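Local coordinates for protein acetate CoA-transferase subunit beta (Escherichia coli DH5[alpha], PDB 5DBN) that transfers coenzyme A from acetyl-CoA to acetoacetate and other short-chain fatty acids through a covalent enzyme-CoA intermediate, activating them for degradation, at residues 8-22 with 30-44. Residues are numbered along the deposited sequence; the frame is centred on the assembly and turned at random.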
loop_
_atom_site.group_PDB
_atom_site.type_symbol
_atom_site.label_atom_id
_atom_site.label_comp_id
_atom_site.label_asym_id
_atom_site.label_seq_id
_atom_site.Cartn_x
_atom_site.Cartn_y
_atom_site.Cartn_z
ATOM N N ALA B 8 22.128 25.543 11.077
ATOM C CA ALA B 8 22.166 24.644 9.929
ATOM C C ALA B 8 23.512 23.937 9.838
ATOM O O ALA B 8 23.583 22.740 9.557
ATOM C CB ALA B 8 21.887 25.409 8.648
ATOM N N ARG B 9 24.578 24.694 10.070
ATOM C CA ARG B 9 25.930 24.156 10.038
ATOM C C ARG B 9 26.108 23.056 11.084
ATOM O O ARG B 9 26.655 21.995 10.791
ATOM C CB ARG B 9 26.945 25.278 10.265
ATOM C CG ARG B 9 28.402 24.852 10.237
ATOM C CD ARG B 9 29.311 26.069 10.336
ATOM N NE ARG B 9 30.729 25.718 10.335
ATOM C CZ ARG B 9 31.719 26.607 10.330
ATOM N NH1 ARG B 9 31.452 27.908 10.325
ATOM N NH2 ARG B 9 32.982 26.199 10.329
ATOM N N ARG B 10 25.642 23.311 12.304
ATOM C CA ARG B 10 25.751 22.322 13.372
ATOM C C ARG B 10 24.933 21.062 13.079
ATOM O O ARG B 10 25.408 19.947 13.294
ATOM C CB ARG B 10 25.324 22.927 14.714
ATOM C CG ARG B 10 25.336 21.935 15.879
ATOM C CD ARG B 10 26.703 21.281 16.065
ATOM N NE ARG B 10 26.663 20.171 17.014
ATOM C CZ ARG B 10 26.372 18.913 16.689
ATOM N NH1 ARG B 10 26.075 18.587 15.438
ATOM N NH2 ARG B 10 26.367 17.974 17.623
ATOM N N VAL B 11 23.706 21.239 12.596
ATOM C CA VAL B 11 22.856 20.104 12.249
ATOM C C VAL B 11 23.496 19.267 11.144
ATOM O O VAL B 11 23.434 18.036 11.169
ATOM C CB VAL B 11 21.448 20.565 11.804
ATOM C CG1 VAL B 11 20.636 19.395 11.256
ATOM C CG2 VAL B 11 20.705 21.215 12.963
ATOM N N ALA B 12 24.109 19.939 10.174
ATOM C CA ALA B 12 24.771 19.255 9.069
ATOM C C ALA B 12 25.864 18.318 9.571
ATOM O O ALA B 12 26.077 17.242 9.013
ATOM C CB ALA B 12 25.352 20.271 8.097
ATOM N N GLN B 13 26.556 18.735 10.627
ATOM C CA GLN B 13 27.620 17.927 11.218
ATOM C C GLN B 13 27.072 16.708 11.964
ATOM O O GLN B 13 27.821 15.787 12.289
ATOM C CB GLN B 13 28.470 18.783 12.162
ATOM C CG GLN B 13 29.331 19.813 11.443
ATOM C CD GLN B 13 30.066 20.744 12.391
ATOM O OE1 GLN B 13 29.797 20.769 13.592
ATOM N NE2 GLN B 13 31.003 21.516 11.852
ATOM N N GLU B 14 25.767 16.694 12.217
ATOM C CA GLU B 14 25.141 15.588 12.940
ATOM C C GLU B 14 24.860 14.411 12.017
ATOM O O GLU B 14 24.854 13.259 12.451
ATOM C CB GLU B 14 23.834 16.043 13.594
ATOM C CG GLU B 14 23.212 15.016 14.531
ATOM C CD GLU B 14 24.035 14.775 15.782
ATOM O OE1 GLU B 14 24.930 15.595 16.084
ATOM O OE2 GLU B 14 23.786 13.759 16.463
ATOM N N LEU B 15 24.625 14.709 10.744
ATOM C CA LEU B 15 24.262 13.686 9.776
ATOM C C LEU B 15 25.440 12.772 9.461
ATOM O O LEU B 15 26.584 13.224 9.391
ATOM C CB LEU B 15 23.752 14.335 8.488
ATOM C CG LEU B 15 22.621 15.351 8.657
ATOM C CD1 LEU B 15 22.246 15.959 7.316
ATOM C CD2 LEU B 15 21.408 14.709 9.313
ATOM N N ARG B 16 25.148 11.488 9.268
ATOM C CA ARG B 16 26.167 10.504 8.913
ATOM C C ARG B 16 26.123 10.155 7.430
ATOM O O ARG B 16 25.083 10.264 6.777
ATOM C CB ARG B 16 26.023 9.229 9.753
ATOM C CG ARG B 16 26.443 9.384 11.213
ATOM C CD ARG B 16 26.311 8.066 11.968
ATOM N NE ARG B 16 26.790 8.154 13.348
ATOM C CZ ARG B 16 26.094 8.625 14.378
ATOM N NH1 ARG B 16 24.854 9.069 14.215
ATOM N NH2 ARG B 16 26.649 8.648 15.584
ATOM N N ASP B 17 27.276 9.742 6.913
ATOM C CA ASP B 17 27.430 9.378 5.511
ATOM C C ASP B 17 26.487 8.243 5.131
ATOM O O ASP B 17 26.497 7.182 5.754
ATOM C CB ASP B 17 28.886 8.981 5.234
ATOM C CG ASP B 17 29.156 8.703 3.765
ATOM O OD1 ASP B 17 28.644 9.451 2.904
ATOM O OD2 ASP B 17 29.893 7.737 3.473
ATOM N N GLY B 18 25.661 8.485 4.116
ATOM C CA GLY B 18 24.740 7.480 3.611
ATOM C C GLY B 18 23.336 7.572 4.182
ATOM O O GLY B 18 22.470 6.769 3.834
ATOM N N ASP B 19 23.102 8.552 5.050
ATOM C CA ASP B 19 21.795 8.732 5.680
ATOM C C ASP B 19 20.703 9.125 4.689
ATOM O O ASP B 19 20.949 9.870 3.740
ATOM C CB ASP B 19 21.876 9.802 6.774
ATOM C CG ASP B 19 22.344 9.251 8.107
ATOM O OD1 ASP B 19 22.806 8.090 8.159
ATOM O OD2 ASP B 19 22.259 9.995 9.107
ATOM N N ILE B 20 19.502 8.599 4.913
ATOM C CA ILE B 20 18.305 9.068 4.226
ATOM C C ILE B 20 17.699 10.179 5.069
ATOM O O ILE B 20 17.279 9.945 6.204
ATOM C CB ILE B 20 17.275 7.942 4.009
ATOM C CG1 ILE B 20 17.936 6.730 3.352
ATOM C CG2 ILE B 20 16.105 8.438 3.167
ATOM C CD1 ILE B 20 18.586 7.022 2.012
ATOM N N VAL B 21 17.660 11.386 4.512
ATOM C CA VAL B 21 17.301 12.578 5.277
ATOM C C VAL B 21 16.073 13.286 4.710
ATOM O O VAL B 21 15.878 13.332 3.497
ATOM C CB VAL B 21 18.482 13.576 5.316
ATOM C CG1 VAL B 21 18.126 14.818 6.135
ATOM C CG2 VAL B 21 19.725 12.902 5.886
ATOM N N ASN B 22 15.250 13.834 5.600
ATOM C CA ASN B 22 14.163 14.725 5.202
ATOM C C ASN B 22 14.318 16.115 5.811
ATOM O O ASN B 22 14.423 16.259 7.026
ATOM C CB ASN B 22 12.808 14.148 5.603
ATOM C CG ASN B 22 11.653 14.961 5.056
ATOM O OD1 ASN B 22 11.295 16.002 5.607
ATOM N ND2 ASN B 22 11.071 14.496 3.960
ATOM N N MET B 30 18.500 24.711 4.599
ATOM C CA MET B 30 19.848 25.270 4.587
ATOM C C MET B 30 20.895 24.231 4.982
ATOM O O MET B 30 22.076 24.385 4.667
ATOM C CB MET B 30 19.941 26.469 5.532
ATOM C CG MET B 30 19.207 27.701 5.044
ATOM S SD MET B 30 19.040 28.981 6.308
ATOM C CE MET B 30 20.752 29.441 6.562
ATOM N N VAL B 31 20.465 23.189 5.689
ATOM C CA VAL B 31 21.380 22.152 6.160
ATOM C C VAL B 31 22.103 21.492 4.991
ATOM O O VAL B 31 23.246 21.055 5.121
ATOM C CB VAL B 31 20.631 21.074 6.979
ATOM C CG1 VAL B 31 21.562 19.922 7.365
ATOM C CG2 VAL B 31 20.013 21.688 8.228
ATOM N N ALA B 32 21.438 21.443 3.842
ATOM C CA ALA B 32 22.007 20.821 2.652
ATOM C C ALA B 32 23.218 21.603 2.143
ATOM O O ALA B 32 24.014 21.084 1.360
ATOM C CB ALA B 32 20.954 20.710 1.563
ATOM N N ASN B 33 23.356 22.845 2.598
ATOM C CA ASN B 33 24.408 23.732 2.112
ATOM C C ASN B 33 25.644 23.734 3.007
ATOM O O ASN B 33 26.552 24.543 2.810
ATOM C CB ASN B 33 23.875 25.163 2.000
ATOM C CG ASN B 33 22.650 25.265 1.112
ATOM O OD1 ASN B 33 22.429 24.424 0.237
ATOM N ND2 ASN B 33 21.845 26.298 1.333
ATOM N N TYR B 34 25.675 22.836 3.990
ATOM C CA TYR B 34 26.774 22.793 4.954
ATOM C C TYR B 34 27.227 21.366 5.263
ATOM O O TYR B 34 27.813 21.113 6.316
ATOM C CB TYR B 34 26.366 23.500 6.249
ATOM C CG TYR B 34 26.108 24.978 6.072
ATOM C CD1 TYR B 34 27.156 25.889 6.046
ATOM C CD2 TYR B 34 24.814 25.464 5.937
ATOM C CE1 TYR B 34 26.924 27.238 5.884
ATOM C CE2 TYR B 34 24.572 26.814 5.777
ATOM C CZ TYR B 34 25.630 27.696 5.750
ATOM O OH TYR B 34 25.390 29.040 5.591
ATOM N N LEU B 35 26.959 20.435 4.354
ATOM C CA LEU B 35 27.392 19.055 4.543
ATOM C C LEU B 35 28.918 18.971 4.518
ATOM O O LEU B 35 29.546 19.432 3.566
ATOM C CB LEU B 35 26.799 18.148 3.465
ATOM C CG LEU B 35 25.272 18.087 3.427
ATOM C CD1 LEU B 35 24.803 17.316 2.197
ATOM C CD2 LEU B 35 24.722 17.450 4.694
ATOM N N PRO B 36 29.526 18.405 5.577
ATOM C CA PRO B 36 30.987 18.260 5.570
ATOM C C PRO B 36 31.489 17.368 4.437
ATOM O O PRO B 36 30.713 16.608 3.860
ATOM C CB PRO B 36 31.287 17.620 6.929
ATOM C CG PRO B 36 30.121 17.956 7.783
ATOM C CD PRO B 36 28.941 17.986 6.864
ATOM N N GLU B 37 32.781 17.458 4.140
ATOM C CA GLU B 37 33.390 16.651 3.089
ATOM C C GLU B 37 33.354 15.170 3.452
ATOM O O GLU B 37 33.647 14.793 4.588
ATOM C CB GLU B 37 34.832 17.097 2.835
ATOM C CG GLU B 37 34.978 18.556 2.406
ATOM C CD GLU B 37 34.375 18.842 1.038
ATOM O OE1 GLU B 37 34.241 20.034 0.686
ATOM O OE2 GLU B 37 34.038 17.882 0.312
ATOM N N GLY B 38 32.984 14.337 2.485
ATOM C CA GLY B 38 32.914 12.903 2.697
ATOM C C GLY B 38 31.546 12.454 3.173
ATOM O O GLY B 38 31.273 11.257 3.250
ATOM N N ILE B 39 30.689 13.417 3.500
ATOM C CA ILE B 39 29.327 13.127 3.926
ATOM C C ILE B 39 28.371 13.241 2.743
ATOM O O ILE B 39 28.158 14.328 2.206
ATOM C CB ILE B 39 28.868 14.083 5.048
ATOM C CG1 ILE B 39 29.860 14.067 6.216
ATOM C CG2 ILE B 39 27.465 13.715 5.529
ATOM C CD1 ILE B 39 30.031 12.706 6.881
ATOM N N HIS B 40 27.797 12.108 2.347
ATOM C CA HIS B 40 26.839 12.060 1.249
ATOM C C HIS B 40 25.511 11.508 1.740
ATOM O O HIS B 40 25.451 10.407 2.288
ATOM C CB HIS B 40 27.376 11.208 0.101
ATOM C CG HIS B 40 28.750 11.596 -0.344
ATOM N ND1 HIS B 40 28.981 12.610 -1.248
ATOM C CD2 HIS B 40 29.967 11.106 -0.009
ATOM C CE1 HIS B 40 30.280 12.730 -1.452
ATOM N NE2 HIS B 40 30.902 11.829 -0.711
ATOM N N ILE B 41 24.451 12.283 1.537
ATOM C CA ILE B 41 23.114 11.891 1.963
ATOM C C ILE B 41 22.166 11.828 0.777
ATOM O O ILE B 41 22.470 12.333 -0.304
ATOM C CB ILE B 41 22.546 12.871 3.008
ATOM C CG1 ILE B 41 22.456 14.286 2.425
ATOM C CG2 ILE B 41 23.410 12.857 4.263
ATOM C CD1 ILE B 41 21.742 15.277 3.321
ATOM N N THR B 42 21.016 11.201 0.995
ATOM C CA THR B 42 19.955 11.161 0.003
ATOM C C THR B 42 18.738 11.863 0.585
ATOM O O THR B 42 18.226 11.468 1.632
ATOM C CB THR B 42 19.603 9.719 -0.392
ATOM O OG1 THR B 42 20.797 9.023 -0.771
ATOM C CG2 THR B 42 18.617 9.701 -1.548
ATOM N N LEU B 43 18.286 12.914 -0.091
ATOM C CA LEU B 43 17.152 13.697 0.385
ATOM C C LEU B 43 15.829 13.135 -0.123
ATOM O O LEU B 43 15.670 12.859 -1.314
ATOM C CB LEU B 43 17.302 15.159 -0.040
ATOM C CG LEU B 43 18.447 15.916 0.632
ATOM C CD1 LEU B 43 18.603 17.289 0.003
ATOM C CD2 LEU B 43 18.198 16.053 2.123
ATOM N N GLN B 44 14.886 12.981 0.800
ATOM C CA GLN B 44 13.557 12.470 0.495
ATOM C C GLN B 44 12.565 13.627 0.462
ATOM O O GLN B 44 12.574 14.487 1.343
ATOM C CB GLN B 44 13.140 11.422 1.537
ATOM C CG GLN B 44 11.941 10.562 1.142
ATOM C CD GLN B 44 10.604 11.153 1.561
ATOM O OE1 GLN B 44 10.533 12.263 2.090
ATOM N NE2 GLN B 44 9.534 10.403 1.327
HETATM O O HOH W 1 22.388 7.427 1.027
#
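The amides of Asn22 and Gln44 meet with their planes 48° apart: Asn22 ND2 donates to Gln44 OE1 at 3.0 Å, a bent bond (133° at the hydrogen), the acceptor lying near the Asn22 amide plane. Asn22 CG is anti to the backbone N (chi1 -173°), which carries ND2 across to the neighbouring strand; ND2 also hydrogen-bonds to Glu46 OE1, of the predicted active-site residue. With a valine in place of Asn22, Gln44 OE1 and Glu46 OE1 would probably both lose the donor they share. At the His40 ring, Asp17 OD1 sits by the edge, 3.6 Å from CD2, while accepting from His40 N at 2.8 Å; Gly18 N returns a bond to His40 O. The Tyr34 ring lies obliquely against helix 3-12, with CD2 4.0 Å from Ala8 CB, and Ala12 CB lies beside Tyr34 CB. Leu15 CD1 touches Leu35 CD2 (3.9 Å), Val31 CG1 and Ile41 CD1. Beyond it the chains run parallel: Thr42 N to Asp19 O, Val21 N to Thr42 O and Gln44 N to Val21 O, with Val21 beside Leu43 on one face. Parallel strands 20-23 and 42-45, the latter outermost within this chain, thus join a mixed sheet, with helix 3-12 packed on their connection, consistent with a Rossmann-like CoA-transferase fold.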